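Local coordinates for type IV pilus biogenesis protein PilB (Streptococcus sanguinis, PDB 7B7P), which acts as a minor pilin of type IV pili with a direct role in adhesion, carrying a metal-binding von Willebrand factor A-like module, at residues R50-S58 / I147-Q157; E345-K356 / S382-M392. All coordinates share one frame; numbering follows the deposited sequence.

Contact 1. Residues R50-S58 / I147-Q157; sequences REWSYIGLS and IAIAYRTDPIQ
R152 lies across the indole of W52, its CB at the rim near W52 CZ3. With R152 CG anti to its own carbonyl carbon (chi1 -74°), the chain runs over the ring: R152 CG sits 3.4 Å from W52 CE3, and R152 CD stands over the six-membered ring in a CH-pi contact, 3.6 Å from its centroid. A bend at chi3 then lifts the guanidinium off the indole, the two planes 77° apart; R152 CZ ends 5.9 Å from the centroid of the same W52 ring, at most a weak cation-pi attraction. At the tip, NH1 turns to the carbonyl O of E51, modelled too close for its length to be trusted, while NH2 donates to P155 O at 3.1 Å and ties the arginine to the loop that follows its strand. Beyond W52, the segments pair as antiparallel strands. S53 and Y151 form a hydrogen-bonded pair, with Y151 N 2.7 Å from S53 O, and so do I55 and I149; Y54 and A150 between them are a non-hydrogen-bonded pair. S53 CB rests over the face of the Y151 ring, 3.7 Å from its centroid, and I55 CG1 touches the same ring; Y151 OH bonds to N66 on strand 64-67. Turned to the other side of the sheet, A150 CB lies over the Y54 ring, 3.9 Å from its centroid. Helix 9-27 packs on the I55, I149 and Y151 side, giving the architecture of a type IV pilin module, a long helix packed on a beta-sheet, here with these two antiparallel strands in its middle.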
loop_
_atom_site.group_PDB
_atom_site.type_symbol
_atom_site.label_atom_id
_atom_site.label_comp_id
_atom_site.label_asym_id
_atom_site.label_seq_id
_atom_site.Cartn_x
_atom_site.Cartn_y
_atom_site.Cartn_z
ATOM N N ARG A 50 19.781 13.232 -2.203
ATOM C CA ARG A 50 20.984 12.654 -2.786
ATOM C C ARG A 50 20.658 11.416 -3.613
ATOM O O ARG A 50 19.711 10.683 -3.325
ATOM C CB ARG A 50 21.994 12.285 -1.697
ATOM C CG ARG A 50 22.077 13.241 -0.512
ATOM C CD ARG A 50 22.424 12.455 0.746
ATOM N NE ARG A 50 23.631 11.658 0.528
ATOM C CZ ARG A 50 24.865 12.064 0.808
ATOM N NH1 ARG A 50 25.067 13.263 1.343
ATOM N NH2 ARG A 50 25.895 11.263 0.557
ATOM N N GLU A 51 21.485 11.182 -4.639
ATOM C CA GLU A 51 21.416 10.084 -5.609
ATOM C C GLU A 51 20.264 10.225 -6.601
ATOM O O GLU A 51 20.001 9.296 -7.386
ATOM C CB GLU A 51 21.371 8.710 -4.929
ATOM C CG GLU A 51 22.362 8.574 -3.777
ATOM C CD GLU A 51 22.164 7.313 -2.958
ATOM O OE1 GLU A 51 23.015 7.042 -2.079
ATOM O OE2 GLU A 51 21.171 6.591 -3.198
ATOM N N TRP A 52 19.589 11.369 -6.614
ATOM C CA TRP A 52 18.613 11.702 -7.639
ATOM C C TRP A 52 19.146 12.853 -8.482
ATOM O O TRP A 52 19.579 13.878 -7.942
ATOM C CB TRP A 52 17.267 12.065 -7.008
ATOM C CG TRP A 52 16.608 10.867 -6.428
ATOM C CD1 TRP A 52 16.647 10.464 -5.128
ATOM C CD2 TRP A 52 15.841 9.880 -7.136
ATOM N NE1 TRP A 52 15.941 9.294 -4.978
ATOM C CE2 TRP A 52 15.440 8.913 -6.196
ATOM C CE3 TRP A 52 15.446 9.729 -8.469
ATOM C CZ2 TRP A 52 14.662 7.810 -6.544
ATOM C CZ3 TRP A 52 14.673 8.631 -8.814
ATOM C CH2 TRP A 52 14.289 7.687 -7.854
ATOM N N SER A 53 19.132 12.668 -9.798
ATOM C CA SER A 53 19.444 13.735 -10.738
ATOM C C SER A 53 18.181 14.531 -11.057
ATOM O O SER A 53 17.065 14.015 -10.975
ATOM C CB SER A 53 20.052 13.152 -12.007
ATOM O OG SER A 53 20.881 12.053 -11.681
ATOM N N TYR A 54 18.362 15.806 -11.399
ATOM C CA TYR A 54 17.245 16.730 -11.539
ATOM C C TYR A 54 17.357 17.537 -12.828
ATOM O O TYR A 54 18.454 17.790 -13.329
ATOM C CB TYR A 54 17.160 17.709 -10.354
ATOM C CG TYR A 54 16.796 17.093 -9.018
ATOM C CD1 TYR A 54 17.684 16.261 -8.341
ATOM C CD2 TYR A 54 15.576 17.369 -8.417
ATOM C CE1 TYR A 54 17.356 15.712 -7.113
ATOM C CE2 TYR A 54 15.243 16.824 -7.194
ATOM C CZ TYR A 54 16.138 15.996 -6.546
ATOM O OH TYR A 54 15.806 15.448 -5.330
ATOM N N ILE A 55 16.201 17.942 -13.355
ATOM C CA ILE A 55 16.105 18.951 -14.403
ATOM C C ILE A 55 15.083 19.986 -13.955
ATOM O O ILE A 55 13.990 19.631 -13.501
ATOM C CB ILE A 55 15.690 18.355 -15.762
ATOM C CG1 ILE A 55 16.704 17.337 -16.250
ATOM C CG2 ILE A 55 15.532 19.454 -16.800
ATOM C CD1 ILE A 55 16.163 16.453 -17.344
ATOM N N GLY A 56 15.426 21.255 -14.092
ATOM C CA GLY A 56 14.503 22.307 -13.718
ATOM C C GLY A 56 15.129 23.654 -13.984
ATOM O O GLY A 56 16.318 23.765 -14.299
ATOM N N LEU A 57 14.301 24.684 -13.847
ATOM C CA LEU A 57 14.738 26.040 -14.120
ATOM C C LEU A 57 15.643 26.572 -13.011
ATOM O O LEU A 57 15.625 26.107 -11.863
ATOM C CB LEU A 57 13.538 26.965 -14.282
ATOM C CG LEU A 57 12.875 26.940 -15.656
ATOM C CD1 LEU A 57 12.168 28.264 -15.902
ATOM C CD2 LEU A 57 13.902 26.643 -16.734
ATOM N N SER A 58 16.427 27.585 -13.374
ATOM C CA SER A 58 17.299 28.280 -12.443
ATOM C C SER A 58 16.490 29.005 -11.374
ATOM O O SER A 58 15.256 29.102 -11.426
ATOM C CB SER A 58 18.181 29.296 -13.176
ATOM O OG SER A 58 17.424 30.243 -13.914
ATOM N N ILE A 147 7.188 21.827 -11.898
ATOM C CA ILE A 147 8.074 22.661 -12.688
ATOM C C ILE A 147 9.466 22.056 -12.794
ATOM O O ILE A 147 10.419 22.750 -13.110
ATOM C CB ILE A 147 8.126 24.086 -12.105
ATOM C CG1 ILE A 147 8.171 24.040 -10.574
ATOM C CG2 ILE A 147 6.920 24.878 -12.555
ATOM C CD1 ILE A 147 9.545 23.806 -10.003
ATOM N N ALA A 148 9.589 20.765 -12.511
ATOM C CA ALA A 148 10.897 20.140 -12.412
ATOM C C ALA A 148 10.713 18.634 -12.382
ATOM O O ALA A 148 9.615 18.131 -12.135
ATOM C CB ALA A 148 11.648 20.612 -11.168
ATOM N N ILE A 149 11.807 17.924 -12.627
ATOM C CA ILE A 149 11.822 16.470 -12.686
ATOM C C ILE A 149 13.027 15.969 -11.902
ATOM O O ILE A 149 14.077 16.617 -11.858
ATOM C CB ILE A 149 11.874 15.939 -14.156
ATOM C CG1 ILE A 149 10.478 15.795 -14.775
ATOM C CG2 ILE A 149 12.626 14.635 -14.259
ATOM C CD1 ILE A 149 10.493 15.647 -16.301
ATOM N N ALA A 150 12.864 14.806 -11.274
ATOM C CA ALA A 150 13.956 14.061 -10.669
ATOM C C ALA A 150 13.969 12.660 -11.253
ATOM O O ALA A 150 12.909 12.062 -11.460
ATOM C CB ALA A 150 13.805 14.005 -9.155
ATOM N N TYR A 151 15.161 12.133 -11.522
ATOM C CA TYR A 151 15.248 10.891 -12.272
ATOM C C TYR A 151 16.518 10.137 -11.922
ATOM O O TYR A 151 17.480 10.698 -11.396
ATOM C CB TYR A 151 15.230 11.149 -13.779
ATOM C CG TYR A 151 16.478 11.843 -14.278
ATOM C CD1 TYR A 151 16.645 13.210 -14.101
ATOM C CD2 TYR A 151 17.489 11.135 -14.929
ATOM C CE1 TYR A 151 17.774 13.859 -14.558
ATOM C CE2 TYR A 151 18.639 11.781 -15.393
ATOM C CZ TYR A 151 18.770 13.146 -15.197
ATOM O OH TYR A 151 19.886 13.823 -15.634
ATOM N N ARG A 152 16.515 8.857 -12.266
ATOM C CA ARG A 152 17.706 8.030 -12.229
ATOM C C ARG A 152 17.800 7.240 -13.526
ATOM O O ARG A 152 16.799 6.991 -14.201
ATOM C CB ARG A 152 17.701 7.067 -11.031
ATOM C CG ARG A 152 17.978 7.748 -9.701
ATOM C CD ARG A 152 17.855 6.769 -8.542
ATOM N NE ARG A 152 18.873 5.727 -8.599
ATOM C CZ ARG A 152 20.130 5.892 -8.203
ATOM N NH1 ARG A 152 20.533 7.060 -7.720
ATOM N NH2 ARG A 152 20.983 4.887 -8.292
ATOM N N THR A 153 19.026 6.839 -13.860
ATOM C CA THR A 153 19.293 6.041 -15.048
ATOM C C THR A 153 19.684 4.605 -14.729
ATOM O O THR A 153 19.798 3.788 -15.651
ATOM C CB THR A 153 20.399 6.706 -15.878
ATOM O OG1 THR A 153 21.382 7.267 -14.997
ATOM C CG2 THR A 153 19.810 7.822 -16.720
ATOM N N ASP A 154 19.879 4.281 -13.456
ATOM C CA ASP A 154 20.221 2.962 -12.948
ATOM C C ASP A 154 19.380 2.723 -11.697
ATOM O O ASP A 154 19.019 3.684 -11.010
ATOM C CB ASP A 154 21.720 2.867 -12.617
ATOM C CG ASP A 154 22.266 4.152 -11.973
ATOM O OD1 ASP A 154 21.640 5.230 -12.126
ATOM O OD2 ASP A 154 23.335 4.089 -11.328
ATOM N N PRO A 155 19.060 1.464 -11.386
ATOM C CA PRO A 155 18.142 1.206 -10.265
ATOM C C PRO A 155 18.671 1.780 -8.960
ATOM O O PRO A 155 19.864 2.054 -8.809
ATOM C CB PRO A 155 18.072 -0.325 -10.204
ATOM C CG PRO A 155 18.601 -0.795 -11.513
ATOM C CD PRO A 155 19.609 0.217 -11.935
ATOM N N ILE A 156 17.756 1.975 -8.013
ATOM C CA ILE A 156 18.142 2.396 -6.670
ATOM C C ILE A 156 18.618 1.143 -5.926
ATOM O O ILE A 156 17.897 0.153 -5.825
ATOM C CB ILE A 156 16.985 3.120 -5.951
ATOM C CG1 ILE A 156 15.863 2.202 -5.441
ATOM C CG2 ILE A 156 16.347 4.136 -6.872
ATOM C CD1 ILE A 156 16.147 1.596 -4.089
ATOM N N GLN A 157 19.883 1.169 -5.498
ATOM C CA GLN A 157 20.553 -0.023 -4.968
ATOM C C GLN A 157 20.543 0.069 -3.440
ATOM O O GLN A 157 21.207 0.918 -2.841
ATOM C CB GLN A 157 21.961 -0.178 -5.559
ATOM C CG GLN A 157 23.087 0.800 -5.107
ATOM C CD GLN A 157 22.927 2.250 -5.595
ATOM O OE1 GLN A 157 21.880 2.876 -5.411
ATOM N NE2 GLN A 157 23.983 2.787 -6.210
#

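Contact 2. Residues E345-K356 / S382-M392; sequences ENSIAYAGEVSK and SLTDRIGEGGM
R386 and E345 make an end-on, two-pronged salt bridge between the helices: R386 NH1 reaches E345 OE2 at 3.1 Å and R386 NH2 reaches E345 OE1 at 3.2 Å, both nearly straight. Carboxylate and guanidinium are almost coplanar, 19° apart, and both oxygens are met on their syn sides. Bends at chi2 and chi3 of R386 bring its end back along helix 341-358, so that the side chain fits as a knob among E345, I348, A349 and G352; I348 CG2 lies over one face of the guanidinium, 3.7 Å from R386 CZ. K356 NZ makes a weak salt bridge to E353 OE2 of its own helix and lies near E389 OE1, too far for a salt bridge; a water joins the two glutamates. Outside the salt bridges, S355 OG donates to I387 O at 2.7 Å, on a lone pair in the carbonyl plane; G390 N of the same segment as I387 is its second donor. Among apolar side chains, A351 CB meets L383 CD1 at 3.8 Å and I387 CG1 at 4.2 Å. At G352 and G390 the lack of side chains lets the backbones close in, with CA atoms of K356 and G390 4.0 Å apart. The segment axes run 7.7 Å apart at 32°: two neighbouring helices, the second resting through I387 on strand 364-370 of the mixed central sheet, as in the von Willebrand factor A-like alpha/beta fold.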
loop_
_atom_site.group_PDB
_atom_site.type_symbol
_atom_site.label_atom_id
_atom_site.label_comp_id
_atom_site.label_asym_id
_atom_site.label_seq_id
_atom_site.Cartn_x
_atom_site.Cartn_y
_atom_site.Cartn_z
ATOM N N GLU A 345 -21.370 -5.231 17.191
ATOM C CA GLU A 345 -20.757 -3.960 17.545
ATOM C C GLU A 345 -19.519 -4.148 18.431
ATOM O O GLU A 345 -18.482 -3.525 18.181
ATOM C CB GLU A 345 -21.805 -3.064 18.224
ATOM C CG GLU A 345 -21.224 -1.812 18.877
ATOM C CD GLU A 345 -20.397 -0.944 17.905
ATOM O OE1 GLU A 345 -20.709 -0.923 16.686
ATOM O OE2 GLU A 345 -19.436 -0.281 18.366
ATOM N N ASN A 346 -19.592 -5.017 19.449
ATOM C CA ASN A 346 -18.431 -5.203 20.332
ATOM C C ASN A 346 -17.265 -5.871 19.605
ATOM O O ASN A 346 -16.093 -5.601 19.906
ATOM C CB ASN A 346 -18.807 -6.039 21.572
ATOM C CG ASN A 346 -19.692 -5.274 22.564
ATOM O OD1 ASN A 346 -19.684 -4.052 22.596
ATOM N ND2 ASN A 346 -20.445 -5.996 23.372
ATOM N N SER A 347 -17.566 -6.766 18.667
ATOM C CA SER A 347 -16.518 -7.428 17.898
ATOM C C SER A 347 -15.804 -6.452 16.971
ATOM O O SER A 347 -14.584 -6.540 16.778
ATOM C CB SER A 347 -17.126 -8.590 17.115
ATOM O OG SER A 347 -16.107 -9.296 16.441
ATOM N N ILE A 348 -16.553 -5.535 16.368
ATOM C CA ILE A 348 -15.950 -4.551 15.486
ATOM C C ILE A 348 -15.160 -3.531 16.298
ATOM O O ILE A 348 -14.078 -3.100 15.891
ATOM C CB ILE A 348 -17.047 -3.894 14.623
ATOM C CG1 ILE A 348 -17.560 -4.898 13.582
ATOM C CG2 ILE A 348 -16.539 -2.630 13.934
ATOM C CD1 ILE A 348 -18.771 -4.424 12.794
ATOM N N ALA A 349 -15.691 -3.128 17.456
ATOM C CA ALA A 349 -15.003 -2.145 18.290
ATOM C C ALA A 349 -13.705 -2.701 18.853
ATOM O O ALA A 349 -12.734 -1.954 19.023
ATOM C CB ALA A 349 -15.909 -1.678 19.439
ATOM N N TYR A 350 -13.669 -3.999 19.150
ATOM C CA TYR A 350 -12.433 -4.630 19.608
ATOM C C TYR A 350 -11.314 -4.399 18.607
ATOM O O TYR A 350 -10.193 -4.039 18.975
ATOM C CB TYR A 350 -12.669 -6.130 19.822
ATOM C CG TYR A 350 -11.474 -6.910 20.343
ATOM C CD1 TYR A 350 -10.557 -6.314 21.177
ATOM C CD2 TYR A 350 -11.296 -8.266 20.036
ATOM C CE1 TYR A 350 -9.490 -6.993 21.674
ATOM C CE2 TYR A 350 -10.235 -8.973 20.545
ATOM C CZ TYR A 350 -9.331 -8.323 21.378
ATOM O OH TYR A 350 -8.247 -8.984 21.903
ATOM N N ALA A 351 -11.613 -4.600 17.323
ATOM C CA ALA A 351 -10.611 -4.411 16.285
ATOM C C ALA A 351 -10.164 -2.952 16.214
ATOM O O ALA A 351 -8.994 -2.660 15.949
ATOM C CB ALA A 351 -11.179 -4.888 14.948
ATOM N N GLY A 352 -11.078 -2.018 16.450
ATOM C CA GLY A 352 -10.678 -0.627 16.492
ATOM C C GLY A 352 -9.803 -0.315 17.695
ATOM O O GLY A 352 -8.818 0.421 17.583
ATOM N N GLU A 353 -10.137 -0.872 18.865
ATOM C CA GLU A 353 -9.274 -0.640 20.027
ATOM C C GLU A 353 -7.892 -1.233 19.797
ATOM O O GLU A 353 -6.885 -0.602 20.126
ATOM C CB GLU A 353 -9.884 -1.217 21.306
ATOM C CG GLU A 353 -11.103 -0.494 21.778
ATOM C CD GLU A 353 -10.903 1.025 21.836
ATOM O OE1 GLU A 353 -10.019 1.483 22.584
ATOM O OE2 GLU A 353 -11.620 1.759 21.119
ATOM N N VAL A 354 -7.823 -2.424 19.189
ATOM C CA VAL A 354 -6.524 -3.026 18.899
ATOM C C VAL A 354 -5.719 -2.134 17.963
ATOM O O VAL A 354 -4.522 -1.901 18.173
ATOM C CB VAL A 354 -6.705 -4.439 18.314
ATOM C CG1 VAL A 354 -5.415 -4.896 17.662
ATOM C CG2 VAL A 354 -7.156 -5.422 19.399
ATOM N N SER A 355 -6.374 -1.590 16.938
ATOM C CA SER A 355 -5.676 -0.753 15.966
ATOM C C SER A 355 -5.102 0.500 16.616
ATOM O O SER A 355 -3.974 0.905 16.312
ATOM C CB SER A 355 -6.628 -0.366 14.829
ATOM O OG SER A 355 -5.913 0.322 13.812
ATOM N N LYS A 356 -5.857 1.124 17.509
ATOM C CA LYS A 356 -5.349 2.320 18.179
ATOM C C LYS A 356 -4.138 2.008 19.053
ATOM O O LYS A 356 -3.203 2.803 19.136
ATOM C CB LYS A 356 -6.457 2.962 19.005
ATOM C CG LYS A 356 -7.387 3.828 18.182
ATOM C CD LYS A 356 -8.812 3.687 18.638
ATOM C CE LYS A 356 -9.032 4.381 19.943
ATOM N NZ LYS A 356 -10.477 4.777 20.048
ATOM N N SER A 382 -17.321 -1.691 7.224
ATOM C CA SER A 382 -17.500 -1.191 8.578
ATOM C C SER A 382 -16.303 -1.559 9.463
ATOM O O SER A 382 -15.780 -0.721 10.216
ATOM C CB SER A 382 -18.810 -1.758 9.118
ATOM O OG SER A 382 -19.284 -1.030 10.222
ATOM N N LEU A 383 -15.850 -2.813 9.367
ATOM C CA LEU A 383 -14.669 -3.262 10.098
ATOM C C LEU A 383 -13.433 -2.443 9.726
ATOM O O LEU A 383 -12.688 -1.978 10.601
ATOM C CB LEU A 383 -14.439 -4.744 9.820
ATOM C CG LEU A 383 -13.186 -5.337 10.445
ATOM C CD1 LEU A 383 -13.419 -5.291 11.948
ATOM C CD2 LEU A 383 -12.929 -6.801 9.933
ATOM N N THR A 384 -13.203 -2.271 8.423
ATOM C CA THR A 384 -12.076 -1.497 7.917
ATOM C C THR A 384 -12.096 -0.070 8.461
ATOM O O THR A 384 -11.075 0.441 8.946
ATOM C CB THR A 384 -12.120 -1.497 6.384
ATOM O OG1 THR A 384 -12.147 -2.854 5.911
ATOM C CG2 THR A 384 -10.932 -0.755 5.790
ATOM N N ASP A 385 -13.262 0.579 8.399
ATOM C CA ASP A 385 -13.382 1.953 8.870
ATOM C C ASP A 385 -13.050 2.060 10.354
ATOM O O ASP A 385 -12.396 3.018 10.779
ATOM C CB ASP A 385 -14.794 2.476 8.612
ATOM C CG ASP A 385 -15.117 2.621 7.131
ATOM O OD1 ASP A 385 -14.193 2.535 6.278
ATOM O OD2 ASP A 385 -16.313 2.854 6.821
ATOM N N ARG A 386 -13.508 1.096 11.164
ATOM C CA ARG A 386 -13.149 1.103 12.579
ATOM C C ARG A 386 -11.647 0.906 12.767
ATOM O O ARG A 386 -11.018 1.608 13.566
ATOM C CB ARG A 386 -13.931 0.034 13.348
ATOM C CG ARG A 386 -14.096 0.361 14.813
ATOM C CD ARG A 386 -15.020 1.554 14.992
ATOM N NE ARG A 386 -16.354 1.182 14.536
ATOM C CZ ARG A 386 -17.305 0.741 15.350
ATOM N NH1 ARG A 386 -17.063 0.659 16.662
ATOM N NH2 ARG A 386 -18.485 0.388 14.856
ATOM N N ILE A 387 -11.049 -0.036 12.032
ATOM C CA ILE A 387 -9.594 -0.197 12.086
ATOM C C ILE A 387 -8.899 1.119 11.721
ATOM O O ILE A 387 -7.830 1.437 12.259
ATOM C CB ILE A 387 -9.155 -1.367 11.166
ATOM C CG1 ILE A 387 -9.673 -2.724 11.690
ATOM C CG2 ILE A 387 -7.619 -1.410 10.986
ATOM C CD1 ILE A 387 -9.304 -3.909 10.754
ATOM N N GLY A 388 -9.516 1.922 10.846
ATOM C CA GLY A 388 -8.999 3.225 10.443
ATOM C C GLY A 388 -8.922 4.258 11.561
ATOM O O GLY A 388 -8.143 5.206 11.453
ATOM N N GLU A 389 -9.690 4.088 12.640
ATOM C CA GLU A 389 -9.511 4.935 13.818
ATOM C C GLU A 389 -8.096 4.878 14.380
ATOM O O GLU A 389 -7.697 5.801 15.100
ATOM C CB GLU A 389 -10.476 4.532 14.927
ATOM C CG GLU A 389 -11.935 4.781 14.586
ATOM C CD GLU A 389 -12.824 4.442 15.754
ATOM O OE1 GLU A 389 -12.349 3.689 16.650
ATOM O OE2 GLU A 389 -13.981 4.925 15.783
ATOM N N GLY A 390 -7.338 3.816 14.089
ATOM C CA GLY A 390 -5.962 3.792 14.533
ATOM C C GLY A 390 -5.000 4.692 13.766
ATOM O O GLY A 390 -3.796 4.648 14.038
ATOM N N GLY A 391 -5.487 5.458 12.767
ATOM C CA GLY A 391 -4.713 6.509 12.134
ATOM C C GLY A 391 -3.931 6.122 10.889
ATOM O O GLY A 391 -3.356 7.009 10.251
ATOM N N MET A 392 -3.858 4.841 10.531
ATOM C CA MET A 392 -3.153 4.462 9.317
ATOM C C MET A 392 -4.117 4.463 8.129
ATOM O O MET A 392 -5.336 4.524 8.285
ATOM C CB MET A 392 -2.485 3.079 9.463
ATOM C CG MET A 392 -3.450 1.850 9.497
ATOM S SD MET A 392 -4.616 1.877 10.932
ATOM C CE MET A 392 -3.463 1.662 12.300
HETATM O O HOH W 1 -12.937 1.606 18.178
HETATM O O HOH W 2 -2.254 4.832 16.954
#

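In the fold
The two contacts belong to different modules and lie on opposite sides of the chain's centre, their centres 40 Å apart, with no element in common. Contact 1 is mostly buried and joins strands within the pilin sheet, so main-chain hydrogen bonds set its register while aromatic rings receive aliphatic carbons on both faces of the sheet. Contact 2 is partly buried and joins two helices of the von Willebrand factor A-like module; there side chains do the work, with charged pairs and water toward solvent and small or branched residues inside. Neither includes the metal-binding residues S173 and D284, although the side chain of L383 in contact 2 is about 11 Å from a bound magnesium ion.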